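Local coordinates for carboxypeptidase Y inhibitor (Saccharomyces cerevisiae, PDB 1WPX), which inhibits carboxypeptidase Y, a serine carboxypeptidase, specifically and potently, as a member of the phosphatidylethanolamine-binding protein family, at residues B[189-194]-B[198-203]; B[147-152]-B[184-189]; B[110-115]-B[162-167]; B[98-101]-B[106-109]. One frame throughout, in Å; residues are numbered along the deposited sequence.

Interaction 1. Residues B[189-194]-B[198-203]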
loop_
_atom_site.group_PDB
_atom_site.type_symbol
_atom_site.label_atom_id
_atom_site.label_comp_id
_atom_site.label_asym_id
_atom_site.label_seq_id
_atom_site.Cartn_x
_atom_site.Cartn_y
_atom_site.Cartn_z
ATOM N N TRP B 189 -18.527 -19.583 24.019
ATOM C CA TRP B 189 -19.613 -20.045 23.164
ATOM C C TRP B 189 -20.445 -21.042 23.963
ATOM O O TRP B 189 -21.054 -21.960 23.407
ATOM C CB TRP B 189 -19.066 -20.705 21.886
ATOM C CG TRP B 189 -18.668 -19.717 20.823
ATOM C CD1 TRP B 189 -17.796 -18.672 20.957
ATOM C CD2 TRP B 189 -19.156 -19.658 19.474
ATOM N NE1 TRP B 189 -17.717 -17.965 19.780
ATOM C CE2 TRP B 189 -18.541 -18.547 18.855
ATOM C CE3 TRP B 189 -20.057 -20.436 18.731
ATOM C CZ2 TRP B 189 -18.796 -18.192 17.527
ATOM C CZ3 TRP B 189 -20.310 -20.082 17.408
ATOM C CH2 TRP B 189 -19.680 -18.969 16.823
ATOM N N GLY B 190 -20.449 -20.847 25.280
ATOM C CA GLY B 190 -21.206 -21.710 26.166
ATOM C C GLY B 190 -20.691 -23.130 26.279
ATOM O O GLY B 190 -21.444 -24.031 26.640
ATOM N N TYR B 191 -19.415 -23.343 25.980
ATOM C CA TYR B 191 -18.831 -24.678 26.063
ATOM C C TYR B 191 -18.142 -24.928 27.398
ATOM O O TYR B 191 -17.704 -26.043 27.671
ATOM C CB TYR B 191 -17.827 -24.890 24.926
ATOM C CG TYR B 191 -18.468 -25.203 23.595
ATOM C CD1 TYR B 191 -18.893 -26.492 23.294
ATOM C CD2 TYR B 191 -18.676 -24.204 22.647
ATOM C CE1 TYR B 191 -19.509 -26.782 22.082
ATOM C CE2 TYR B 191 -19.294 -24.484 21.431
ATOM C CZ TYR B 191 -19.709 -25.773 21.155
ATOM O OH TYR B 191 -20.337 -26.050 19.962
ATOM N N GLY B 192 -18.042 -23.893 28.225
ATOM C CA GLY B 192 -17.399 -24.057 29.518
ATOM C C GLY B 192 -15.880 -24.053 29.470
ATOM O O GLY B 192 -15.240 -23.261 30.162
ATOM N N THR B 193 -15.292 -24.934 28.663
ATOM C CA THR B 193 -13.836 -25.007 28.550
ATOM C C THR B 193 -13.243 -23.760 27.888
ATOM O O THR B 193 -13.899 -23.102 27.083
ATOM C CB THR B 193 -13.405 -26.251 27.749
ATOM O OG1 THR B 193 -14.003 -26.217 26.449
ATOM C CG2 THR B 193 -13.845 -27.512 28.461
ATOM N N PRO B 194 -11.990 -23.415 28.231
ATOM C CA PRO B 194 -11.314 -22.239 27.665
ATOM C C PRO B 194 -10.769 -22.478 26.256
ATOM O O PRO B 194 -10.442 -23.613 25.887
ATOM C CB PRO B 194 -10.181 -21.970 28.665
ATOM C CG PRO B 194 -10.645 -22.639 29.925
ATOM C CD PRO B 194 -11.249 -23.908 29.401
ATOM N N VAL B 198 -15.850 -21.074 17.518
ATOM C CA VAL B 198 -16.209 -21.348 16.130
ATOM C C VAL B 198 -15.670 -22.670 15.609
ATOM O O VAL B 198 -16.348 -23.363 14.856
ATOM C CB VAL B 198 -15.742 -20.210 15.179
ATOM C CG1 VAL B 198 -16.241 -18.884 15.691
ATOM C CG2 VAL B 198 -14.234 -20.194 15.059
ATOM N N GLY B 199 -14.451 -23.017 16.007
ATOM C CA GLY B 199 -13.859 -24.259 15.549
ATOM C C GLY B 199 -14.686 -25.455 15.970
ATOM O O GLY B 199 -15.057 -26.277 15.140
ATOM N N LYS B 200 -14.967 -25.542 17.266
ATOM C CA LYS B 200 -15.757 -26.626 17.840
ATOM C C LYS B 200 -17.158 -26.674 17.227
ATOM O O LYS B 200 -17.583 -27.701 16.686
ATOM C CB LYS B 200 -15.874 -26.422 19.352
ATOM C CG LYS B 200 -16.665 -27.488 20.090
ATOM C CD LYS B 200 -15.936 -28.817 20.041
ATOM C CE LYS B 200 -16.550 -29.839 20.984
ATOM N NZ LYS B 200 -15.752 -31.100 20.970
ATOM N N TRP B 201 -17.861 -25.548 17.317
ATOM C CA TRP B 201 -19.222 -25.418 16.807
ATOM C C TRP B 201 -19.362 -25.665 15.305
ATOM O O TRP B 201 -20.325 -26.295 14.868
ATOM C CB TRP B 201 -19.764 -24.026 17.138
ATOM C CG TRP B 201 -21.217 -23.855 16.850
ATOM C CD1 TRP B 201 -22.259 -24.370 17.563
ATOM C CD2 TRP B 201 -21.797 -23.101 15.776
ATOM N NE1 TRP B 201 -23.456 -23.980 17.004
ATOM C CE2 TRP B 201 -23.200 -23.202 15.906
ATOM C CE3 TRP B 201 -21.269 -22.351 14.718
ATOM C CZ2 TRP B 201 -24.080 -22.580 15.017
ATOM C CZ3 TRP B 201 -22.145 -21.734 13.835
ATOM C CH2 TRP B 201 -23.535 -21.852 13.992
ATOM N N ALA B 202 -18.415 -25.166 14.517
ATOM C CA ALA B 202 -18.472 -25.337 13.069
ATOM C C ALA B 202 -18.314 -26.796 12.660
ATOM O O ALA B 202 -18.935 -27.249 11.697
ATOM C CB ALA B 202 -17.400 -24.491 12.396
ATOM N N LYS B 203 -17.481 -27.527 13.392
ATOM C CA LYS B 203 -17.246 -28.932 13.092
ATOM C C LYS B 203 -18.429 -29.824 13.428
ATOM O O LYS B 203 -18.834 -30.650 12.611
ATOM C CB LYS B 203 -16.003 -29.436 13.828
ATOM C CG LYS B 203 -14.716 -29.232 13.055
ATOM C CD LYS B 203 -14.737 -30.030 11.747
ATOM C CE LYS B 203 -13.483 -29.780 10.900
ATOM N NZ LYS B 203 -13.478 -30.565 9.625
#
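Trp189 meets Val198 and Trp201 of helix 198-203 with the six-membered half of its indole. At its base, CB holds CG beside the backbone N (chi1 -81°), which directs the ring toward the helix. On the pyrrole side NE1 gives a hydrogen bond to Thr95 OG1 of strand 90-96. Further along, Val198 N stands over the centre of one indole face. Trp189 CE3 lies 3.9 Å from Trp201 CB. At the far rim CZ3 of Trp189 comes to 3.6 Å from Trp201 CE3. The two indoles meet obliquely, with planes at 49°. On the other corner, Trp189 CZ2 and CH2 meet the CG1 methyl of Val198, with Trp189 CH2 to Val198 CG1 at 3.6 Å. This is how the short helix 198-203 and the loop before it pack on the sheet of the phosphatidylethanolamine-binding fold, since Trp189 and Val198 both also touch Val93 of strand 90-96. A leucine in place of Trp189 would probably open a gap beside Val198 CG1 and Trp201, and leave Thr95 OG1 without its indole donor. Tyr191 makes the outer part of the contact. Lys200 CG sits over its ring face, 3.9 Å from the centroid, in a CH-pi contact. Tyr191 OH lies in the plane of the Trp201 ring, at its edge, 3.5 Å from Trp201 CD1, and makes a weak hydrogen bond to Glu204 OE2. Trp201 NE1 bonds to Ser181 O.

Interaction 2. Residues B[147-152]-B[184-189]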
loop_
_atom_site.group_PDB
_atom_site.type_symbol
_atom_site.label_atom_id
_atom_site.label_comp_id
_atom_site.label_asym_id
_atom_site.label_seq_id
_atom_site.Cartn_x
_atom_site.Cartn_y
_atom_site.Cartn_z
ATOM N N LEU B 147 -28.959 -16.392 15.368
ATOM C CA LEU B 147 -28.905 -17.214 16.568
ATOM C C LEU B 147 -28.326 -16.405 17.723
ATOM O O LEU B 147 -28.719 -16.583 18.873
ATOM C CB LEU B 147 -28.036 -18.455 16.347
ATOM C CG LEU B 147 -28.454 -19.453 15.266
ATOM C CD1 LEU B 147 -27.558 -20.682 15.354
ATOM C CD2 LEU B 147 -29.909 -19.838 15.443
ATOM N N ILE B 148 -27.384 -15.520 17.409
ATOM C CA ILE B 148 -26.742 -14.676 18.415
ATOM C C ILE B 148 -26.665 -13.237 17.910
ATOM O O ILE B 148 -25.805 -12.910 17.095
ATOM C CB ILE B 148 -25.311 -15.174 18.719
ATOM C CG1 ILE B 148 -25.363 -16.583 19.321
ATOM C CG2 ILE B 148 -24.608 -14.207 19.653
ATOM C CD1 ILE B 148 -26.072 -16.668 20.657
ATOM N N GLU B 149 -27.560 -12.378 18.392
ATOM C CA GLU B 149 -27.576 -10.984 17.958
ATOM C C GLU B 149 -26.199 -10.324 18.057
ATOM O O GLU B 149 -25.367 -10.706 18.881
ATOM C CB GLU B 149 -28.618 -10.181 18.752
ATOM C CG GLU B 149 -28.447 -10.177 20.275
ATOM C CD GLU B 149 -28.599 -11.559 20.926
ATOM O OE1 GLU B 149 -29.462 -12.353 20.479
ATOM O OE2 GLU B 149 -27.863 -11.842 21.905
ATOM N N TYR B 150 -25.962 -9.336 17.198
ATOM C CA TYR B 150 -24.686 -8.636 17.167
ATOM C C TYR B 150 -24.372 -7.823 18.413
ATOM O O TYR B 150 -25.239 -7.162 18.981
ATOM C CB TYR B 150 -24.621 -7.691 15.964
ATOM C CG TYR B 150 -23.317 -6.923 15.869
ATOM C CD1 TYR B 150 -22.177 -7.514 15.327
ATOM C CD2 TYR B 150 -23.214 -5.615 16.342
ATOM C CE1 TYR B 150 -20.961 -6.822 15.254
ATOM C CE2 TYR B 150 -22.008 -4.914 16.277
ATOM C CZ TYR B 150 -20.886 -5.524 15.729
ATOM O OH TYR B 150 -19.689 -4.844 15.645
ATOM N N MET B 151 -23.107 -7.872 18.810
ATOM C CA MET B 151 -22.607 -7.117 19.947
ATOM C C MET B 151 -21.191 -6.659 19.594
ATOM O O MET B 151 -20.299 -7.484 19.398
ATOM C CB MET B 151 -22.571 -7.977 21.201
ATOM C CG MET B 151 -22.289 -7.162 22.442
ATOM S SD MET B 151 -22.252 -8.141 23.938
ATOM C CE MET B 151 -20.465 -8.288 24.163
ATOM N N GLY B 152 -20.998 -5.344 19.503
ATOM C CA GLY B 152 -19.699 -4.796 19.158
ATOM C C GLY B 152 -18.578 -5.066 20.146
ATOM O O GLY B 152 -18.815 -5.577 21.241
ATOM N N LYS B 184 -25.250 -21.985 24.299
ATOM C CA LYS B 184 -25.594 -21.605 25.670
ATOM C C LYS B 184 -25.537 -20.091 25.820
ATOM O O LYS B 184 -26.553 -19.439 26.061
ATOM C CB LYS B 184 -24.617 -22.270 26.643
ATOM C CG LYS B 184 -24.873 -21.995 28.126
ATOM C CD LYS B 184 -23.875 -22.767 28.998
ATOM C CE LYS B 184 -24.225 -22.705 30.483
ATOM N NZ LYS B 184 -23.348 -23.610 31.298
ATOM N N ASP B 185 -24.336 -19.541 25.684
ATOM C CA ASP B 185 -24.140 -18.102 25.755
ATOM C C ASP B 185 -22.785 -17.724 25.164
ATOM O O ASP B 185 -22.085 -18.573 24.611
ATOM C CB ASP B 185 -24.306 -17.587 27.194
ATOM C CG ASP B 185 -23.291 -18.160 28.148
ATOM O OD1 ASP B 185 -22.975 -19.365 28.038
ATOM O OD2 ASP B 185 -22.822 -17.401 29.023
ATOM N N ARG B 186 -22.420 -16.453 25.285
ATOM C CA ARG B 186 -21.190 -15.929 24.701
ATOM C C ARG B 186 -19.835 -16.430 25.196
ATOM O O ARG B 186 -19.074 -17.016 24.424
ATOM C CB ARG B 186 -21.271 -14.406 24.729
ATOM C CG ARG B 186 -22.545 -13.975 24.029
ATOM C CD ARG B 186 -22.695 -12.496 23.821
ATOM N NE ARG B 186 -23.554 -12.262 22.667
ATOM C CZ ARG B 186 -24.338 -11.204 22.522
ATOM N NH1 ARG B 186 -25.083 -11.076 21.436
ATOM N NH2 ARG B 186 -24.385 -10.281 23.474
ATOM N N PRO B 187 -19.500 -16.204 26.475
ATOM C CA PRO B 187 -18.191 -16.708 26.903
ATOM C C PRO B 187 -18.000 -18.189 26.568
ATOM O O PRO B 187 -18.820 -19.031 26.933
ATOM C CB PRO B 187 -18.183 -16.420 28.405
ATOM C CG PRO B 187 -19.648 -16.310 28.760
ATOM C CD PRO B 187 -20.219 -15.574 27.593
ATOM N N ASN B 188 -16.913 -18.484 25.859
ATOM C CA ASN B 188 -16.566 -19.840 25.431
ATOM C C ASN B 188 -17.642 -20.434 24.530
ATOM O O ASN B 188 -17.662 -21.642 24.289
ATOM C CB ASN B 188 -16.363 -20.769 26.634
ATOM C CG ASN B 188 -15.487 -20.160 27.703
ATOM O OD1 ASN B 188 -15.968 -19.440 28.578
ATOM N ND2 ASN B 188 -14.190 -20.434 27.636
ATOM N N TRP B 189 -18.527 -19.583 24.019
ATOM C CA TRP B 189 -19.613 -20.045 23.164
ATOM C C TRP B 189 -20.445 -21.042 23.963
ATOM O O TRP B 189 -21.054 -21.960 23.407
ATOM C CB TRP B 189 -19.066 -20.705 21.886
ATOM C CG TRP B 189 -18.668 -19.717 20.823
ATOM C CD1 TRP B 189 -17.796 -18.672 20.957
ATOM C CD2 TRP B 189 -19.156 -19.658 19.474
ATOM N NE1 TRP B 189 -17.717 -17.965 19.780
ATOM C CE2 TRP B 189 -18.541 -18.547 18.855
ATOM C CE3 TRP B 189 -20.057 -20.436 18.731
ATOM C CZ2 TRP B 189 -18.796 -18.192 17.527
ATOM C CZ3 TRP B 189 -20.310 -20.082 17.408
ATOM C CH2 TRP B 189 -19.680 -18.969 16.823
#
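The corner at the end of strand 145-148 receives the side chain of Arg186, which reaches across to Ile148, Glu149 and Met151. Arg186 begins a type II beta turn that ends at Trp189, closed by a bond from Trp189 N to Arg186 O of 2.7 Å. Its side chain is extended from CG to NE, so the guanidinium travels far from the turn and reaches the corner. Ile148 CG2 lies at the guanidinium edge, in its plane, 3.6 Å from Arg186 NH1. Glu149 comes in across the Arg186 chain at about a right angle. Its chain bends at chi2 (-64°), which brings Glu149 OE2 to 2.9 Å from Arg186 NH1. This is a salt bridge of charges alone, because OE2 sits well out of the guanidinium plane and no N-H points at it. The carboxylate and guanidinium planes are 53° apart. Met151 covers part of one guanidinium face with its CB, 3.7 Å from Arg186 NH2. Its SD lies next to the same nitrogen. The side chain of Met151 is also about 4 Å from a bound sulfate at the nearest atoms, so the Arg186 contact borders that pocket. Arg186 further touches Phe110 of strand 110-120. At the corner, Leu147 and Ile148 both face Val114 on the neighbouring strand, the arrangement of a classic beta bulge.

Interaction 3. Residues B[110-115]-B[162-167]. With SO4 (sulfate ion), chain G.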
loop_
_atom_site.group_PDB
_atom_site.type_symbol
_atom_site.label_atom_id
_atom_site.label_comp_id
_atom_site.label_asym_id
_atom_site.label_seq_id
_atom_site.Cartn_x
_atom_site.Cartn_y
_atom_site.Cartn_z
ATOM N N PHE B 110 -15.309 -15.381 22.533
ATOM C CA PHE B 110 -16.510 -14.719 23.009
ATOM C C PHE B 110 -17.362 -14.525 21.750
ATOM O O PHE B 110 -16.921 -13.916 20.770
ATOM C CB PHE B 110 -16.129 -13.380 23.641
ATOM C CG PHE B 110 -17.263 -12.684 24.331
ATOM C CD1 PHE B 110 -18.161 -11.903 23.613
ATOM C CD2 PHE B 110 -17.417 -12.787 25.709
ATOM C CE1 PHE B 110 -19.195 -11.229 24.259
ATOM C CE2 PHE B 110 -18.448 -12.117 26.362
ATOM C CZ PHE B 110 -19.338 -11.336 25.635
ATOM N N CYS B 111 -18.576 -15.066 21.778
ATOM C CA CYS B 111 -19.477 -14.999 20.635
ATOM C C CYS B 111 -20.127 -13.629 20.447
ATOM O O CYS B 111 -20.954 -13.197 21.251
ATOM C CB CYS B 111 -20.548 -16.086 20.769
ATOM S SG CYS B 111 -21.387 -16.483 19.233
ATOM N N HIS B 112 -19.760 -12.960 19.362
ATOM C CA HIS B 112 -20.284 -11.638 19.069
ATOM C C HIS B 112 -21.437 -11.625 18.071
ATOM O O HIS B 112 -22.305 -10.747 18.120
ATOM C CB HIS B 112 -19.151 -10.745 18.552
ATOM C CG HIS B 112 -18.286 -10.183 19.635
ATOM N ND1 HIS B 112 -18.640 -9.071 20.366
ATOM C CD2 HIS B 112 -17.098 -10.599 20.133
ATOM C CE1 HIS B 112 -17.707 -8.823 21.268
ATOM N NE2 HIS B 112 -16.761 -9.736 21.148
ATOM N N LEU B 113 -21.457 -12.600 17.172
ATOM C CA LEU B 113 -22.499 -12.634 16.162
ATOM C C LEU B 113 -22.550 -13.973 15.453
ATOM O O LEU B 113 -21.522 -14.634 15.273
ATOM C CB LEU B 113 -22.249 -11.500 15.160
ATOM C CG LEU B 113 -23.102 -11.251 13.912
ATOM C CD1 LEU B 113 -22.699 -12.215 12.825
ATOM C CD2 LEU B 113 -24.578 -11.362 14.249
ATOM N N VAL B 114 -23.762 -14.372 15.075
ATOM C CA VAL B 114 -24.004 -15.622 14.365
ATOM C C VAL B 114 -25.304 -15.518 13.582
ATOM O O VAL B 114 -26.380 -15.642 14.148
ATOM C CB VAL B 114 -24.127 -16.828 15.320
ATOM C CG1 VAL B 114 -24.548 -18.060 14.534
ATOM C CG2 VAL B 114 -22.808 -17.094 16.000
ATOM N N GLU B 115 -25.188 -15.280 12.281
ATOM C CA GLU B 115 -26.341 -15.166 11.394
ATOM C C GLU B 115 -26.366 -16.376 10.470
ATOM O O GLU B 115 -25.343 -16.726 9.874
ATOM C CB GLU B 115 -26.227 -13.910 10.548
ATOM C CG GLU B 115 -27.218 -12.840 10.883
ATOM C CD GLU B 115 -27.224 -11.765 9.830
ATOM O OE1 GLU B 115 -26.182 -11.094 9.668
ATOM O OE2 GLU B 115 -28.266 -11.601 9.158
ATOM N N HIS B 162 -7.567 -6.845 20.913
ATOM C CA HIS B 162 -8.208 -8.141 20.713
ATOM C C HIS B 162 -8.445 -8.360 19.230
ATOM O O HIS B 162 -8.633 -7.406 18.469
ATOM C CB HIS B 162 -9.571 -8.207 21.405
ATOM C CG HIS B 162 -9.511 -8.175 22.898
ATOM N ND1 HIS B 162 -10.620 -8.400 23.685
ATOM C CD2 HIS B 162 -8.485 -7.946 23.750
ATOM C CE1 HIS B 162 -10.280 -8.312 24.957
ATOM N NE2 HIS B 162 -8.989 -8.037 25.024
ATOM N N ARG B 163 -8.449 -9.623 18.826
ATOM C CA ARG B 163 -8.719 -9.971 17.441
ATOM C C ARG B 163 -10.223 -10.193 17.292
ATOM O O ARG B 163 -10.823 -10.973 18.036
ATOM C CB ARG B 163 -7.974 -11.245 17.047
ATOM C CG ARG B 163 -6.494 -11.047 16.797
ATOM C CD ARG B 163 -5.776 -12.376 16.695
ATOM N NE ARG B 163 -5.909 -13.141 17.927
ATOM C CZ ARG B 163 -5.437 -14.371 18.097
ATOM N NH1 ARG B 163 -4.792 -14.979 17.106
ATOM N NH2 ARG B 163 -5.619 -14.997 19.256
ATOM N N TYR B 164 -10.831 -9.484 16.347
ATOM C CA TYR B 164 -12.254 -9.626 16.076
ATOM C C TYR B 164 -12.344 -10.268 14.699
ATOM O O TYR B 164 -12.164 -9.603 13.675
ATOM C CB TYR B 164 -12.915 -8.253 16.124
ATOM C CG TYR B 164 -12.926 -7.725 17.534
ATOM C CD1 TYR B 164 -13.811 -8.253 18.479
ATOM C CD2 TYR B 164 -11.984 -6.786 17.960
ATOM C CE1 TYR B 164 -13.758 -7.868 19.813
ATOM C CE2 TYR B 164 -11.918 -6.392 19.299
ATOM C CZ TYR B 164 -12.808 -6.942 20.221
ATOM O OH TYR B 164 -12.739 -6.601 21.549
ATOM N N VAL B 165 -12.619 -11.572 14.696
ATOM C CA VAL B 165 -12.665 -12.360 13.469
ATOM C C VAL B 165 -14.020 -12.699 12.842
ATOM O O VAL B 165 -14.882 -13.307 13.472
ATOM C CB VAL B 165 -11.893 -13.685 13.678
ATOM C CG1 VAL B 165 -11.663 -14.384 12.350
ATOM C CG2 VAL B 165 -10.567 -13.402 14.370
ATOM N N PHE B 166 -14.189 -12.307 11.580
ATOM C CA PHE B 166 -15.403 -12.613 10.834
ATOM C C PHE B 166 -15.132 -13.866 10.005
ATOM O O PHE B 166 -14.079 -13.980 9.371
ATOM C CB PHE B 166 -15.782 -11.468 9.894
ATOM C CG PHE B 166 -16.300 -10.254 10.599
ATOM C CD1 PHE B 166 -15.483 -9.141 10.791
ATOM C CD2 PHE B 166 -17.611 -10.215 11.067
ATOM C CE1 PHE B 166 -15.968 -8.007 11.436
ATOM C CE2 PHE B 166 -18.103 -9.086 11.713
ATOM C CZ PHE B 166 -17.278 -7.976 11.898
ATOM N N LEU B 167 -16.075 -14.808 10.021
ATOM C CA LEU B 167 -15.936 -16.048 9.259
ATOM C C LEU B 167 -17.216 -16.385 8.500
ATOM O O LEU B 167 -18.316 -16.340 9.064
ATOM C CB LEU B 167 -15.575 -17.220 10.179
ATOM C CG LEU B 167 -14.317 -17.087 11.038
ATOM C CD1 LEU B 167 -14.701 -16.530 12.392
ATOM C CD2 LEU B 167 -13.661 -18.435 11.216
HETATM S S SO4 G . -15.072 -8.805 23.942
HETATM O O1 SO4 G . -16.229 -9.157 24.785
HETATM O O2 SO4 G . -15.393 -7.597 23.158
HETATM O O3 SO4 G . -13.902 -8.547 24.802
HETATM O O4 SO4 G . -14.771 -9.926 23.035
#
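His112 and Tyr164 stand on two strands that are not neighbours: strand 90-96 runs between them and pairs antiparallel with both, and the two CA atoms are 8.8 Å apart. Together they line the anion pocket of the phosphatidylethanolamine-binding fold, here filled by a sulfate probably taken from the crystallisation liquor. In relatives this pocket accepts phosphate-like groups. Tyr164 turns a ring edge toward the His112 face in an offset edge-to-face pair, with centroids 5.6 Å apart and planes at 76°. His112 NE2 gives a nearly straight hydrogen bond of 2.7 Å to sulfate O4 (N-H...O 165°). Its other nitrogen, ND1, is held by Met151 O, which fixes the turn of the ring. Tyr164 OH gives a long bond of 3.3 Å to sulfate O2, and Ala154 N adds another to the ion. His162 ND1 lies near O3 but bonds to Asp96 OD2. Phe110 spreads its ring under O1; an alanine here is likely to uncover that side of the sulfate and remove the ring packed on His112. Phe110 CD1 lies 3.6 Å above the His112 plane, offset toward its rim.

Interaction 4. Residues B[98-101]-B[106-109]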
loop_
_atom_site.group_PDB
_atom_site.type_symbol
_atom_site.label_atom_id
_atom_site.label_comp_id
_atom_site.label_asym_id
_atom_site.label_seq_id
_atom_site.Cartn_x
_atom_site.Cartn_y
_atom_site.Cartn_z
ATOM N N ASP B 98 -9.465 -13.576 21.999
ATOM C CA ASP B 98 -8.626 -12.904 22.985
ATOM C C ASP B 98 -9.467 -12.267 24.092
ATOM O O ASP B 98 -9.359 -11.070 24.372
ATOM C CB ASP B 98 -7.760 -11.843 22.296
ATOM C CG ASP B 98 -6.927 -12.420 21.171
ATOM O OD1 ASP B 98 -6.308 -13.487 21.374
ATOM O OD2 ASP B 98 -6.885 -11.806 20.087
ATOM N N ALA B 99 -10.311 -13.085 24.714
ATOM C CA ALA B 99 -11.177 -12.627 25.787
ATOM C C ALA B 99 -10.853 -13.398 27.063
ATOM O O ALA B 99 -10.827 -14.626 27.064
ATOM C CB ALA B 99 -12.626 -12.833 25.401
ATOM N N PRO B 100 -10.587 -12.683 28.166
ATOM C CA PRO B 100 -10.574 -11.220 28.273
ATOM C C PRO B 100 -9.329 -10.560 27.670
ATOM O O PRO B 100 -9.267 -9.338 27.553
ATOM C CB PRO B 100 -10.669 -10.996 29.775
ATOM C CG PRO B 100 -9.845 -12.131 30.304
ATOM C CD PRO B 100 -10.323 -13.303 29.477
ATOM N N SER B 101 -8.341 -11.367 27.294
ATOM C CA SER B 101 -7.113 -10.837 26.712
ATOM C C SER B 101 -6.412 -11.891 25.864
ATOM O O SER B 101 -6.815 -13.053 25.837
ATOM C CB SER B 101 -6.158 -10.388 27.815
ATOM O OG SER B 101 -5.578 -11.518 28.456
ATOM N N LYS B 106 -9.831 -17.230 29.997
ATOM C CA LYS B 106 -10.937 -17.685 30.829
ATOM C C LYS B 106 -12.248 -17.643 30.043
ATOM O O LYS B 106 -13.165 -18.418 30.310
ATOM C CB LYS B 106 -11.044 -16.811 32.090
ATOM C CG LYS B 106 -12.375 -16.918 32.843
ATOM C CD LYS B 106 -12.675 -18.335 33.335
ATOM C CE LYS B 106 -11.786 -18.732 34.508
ATOM N NZ LYS B 106 -12.021 -17.875 35.708
ATOM N N TRP B 107 -12.327 -16.741 29.070
ATOM C CA TRP B 107 -13.529 -16.609 28.253
ATOM C C TRP B 107 -13.213 -16.708 26.765
ATOM O O TRP B 107 -14.045 -16.362 25.928
ATOM C CB TRP B 107 -14.210 -15.265 28.524
ATOM C CG TRP B 107 -14.366 -14.954 29.975
ATOM C CD1 TRP B 107 -14.758 -15.815 30.959
ATOM C CD2 TRP B 107 -14.161 -13.685 30.609
ATOM N NE1 TRP B 107 -14.811 -15.161 32.167
ATOM C CE2 TRP B 107 -14.450 -13.852 31.982
ATOM C CE3 TRP B 107 -13.763 -12.421 30.151
ATOM C CZ2 TRP B 107 -14.354 -12.803 32.901
ATOM C CZ3 TRP B 107 -13.668 -11.376 31.069
ATOM C CH2 TRP B 107 -13.964 -11.577 32.428
ATOM N N SER B 108 -12.012 -17.185 26.447
ATOM C CA SER B 108 -11.567 -17.301 25.062
ATOM C C SER B 108 -12.678 -17.734 24.119
ATOM O O SER B 108 -13.379 -18.726 24.358
ATOM C CB SER B 108 -10.389 -18.271 24.948
ATOM O OG SER B 108 -9.804 -18.206 23.649
ATOM N N GLU B 109 -12.799 -16.972 23.036
ATOM C CA GLU B 109 -13.812 -17.171 22.018
ATOM C C GLU B 109 -15.124 -16.693 22.602
ATOM O O GLU B 109 -15.913 -17.465 23.131
ATOM C CB GLU B 109 -13.884 -18.638 21.597
ATOM C CG GLU B 109 -12.743 -19.044 20.664
ATOM C CD GLU B 109 -13.125 -19.014 19.190
ATOM O OE1 GLU B 109 -14.054 -18.266 18.822
ATOM O OE2 GLU B 109 -12.481 -19.739 18.398
#
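Ala99 and Pro100 carry the contact of 98-101 with Lys106, Trp107 and Ser108. Asp98 points its CB away from 106-109. Its carboxylate makes a salt bridge with Arg163 of strand 162-170. Ala99 comes next and points its CB toward the other segment. The Ala99 CB methyl lies 3.8 Å from Trp107 O and 4.3 Å from Trp107 CB. It is also about 4 Å from a bound sulfate at the nearest atoms. Ala99 O accepts the hydrogen bond across the contact, from Trp107 N at 3.3 Å. The bond is bent, with an N-H...O angle of 136°. The donor stands above the carbonyl plane, 37° out of it. Asp98, Ala99 and Pro100 are the last three residues of an Asp-Pro-Asp-Ala-Pro sequence that fits the DPDxP signature of the phosphatidylethanolamine-binding family. The peptide bond between Ala99 and Pro100 is cis. Pro100 then packs its ring against the indole of Trp107. The two side chains cross at about a right angle. Pro100 CB is 3.4 Å from Trp107 CE3 and lies beside CZ3 as well. Pro100 CD is 3.6 Å from Trp107 CE3. The indole reaches the proline because Trp107 CG stands anti to its own carbonyl carbon (chi1 -48°). Ser101 OG takes hydrogen bonds from Thr103 N and Asp104 N. On the second segment, Lys106 CB lies over the rim of one face of the Trp107 indole and 4.4 Å from Pro100 CD. Ser108 OG bonds back to Pro97 O.

How the interactions relate
From the N terminus, interaction 4 comes first. It closes the short loop that joins strand 90-96 to strand 110-120. Interaction 3 then opens on strand 110-120 and closes on strand 162-170, with 46 residues between its segments. Interaction 2 starts within that span, at the end of strand 145-148, and closes beyond it at 184-189, so the two cross. Interaction 1 follows in series and shares Trp189 with interaction 2. It ties the loop after strand 162-170 to helix 198-203. Interactions 3 and 4 meet where His162 packs on Asp98 and Pro100. Interaction 1 rests on interaction 3 where Trp189 packs on Cys111 and Val114.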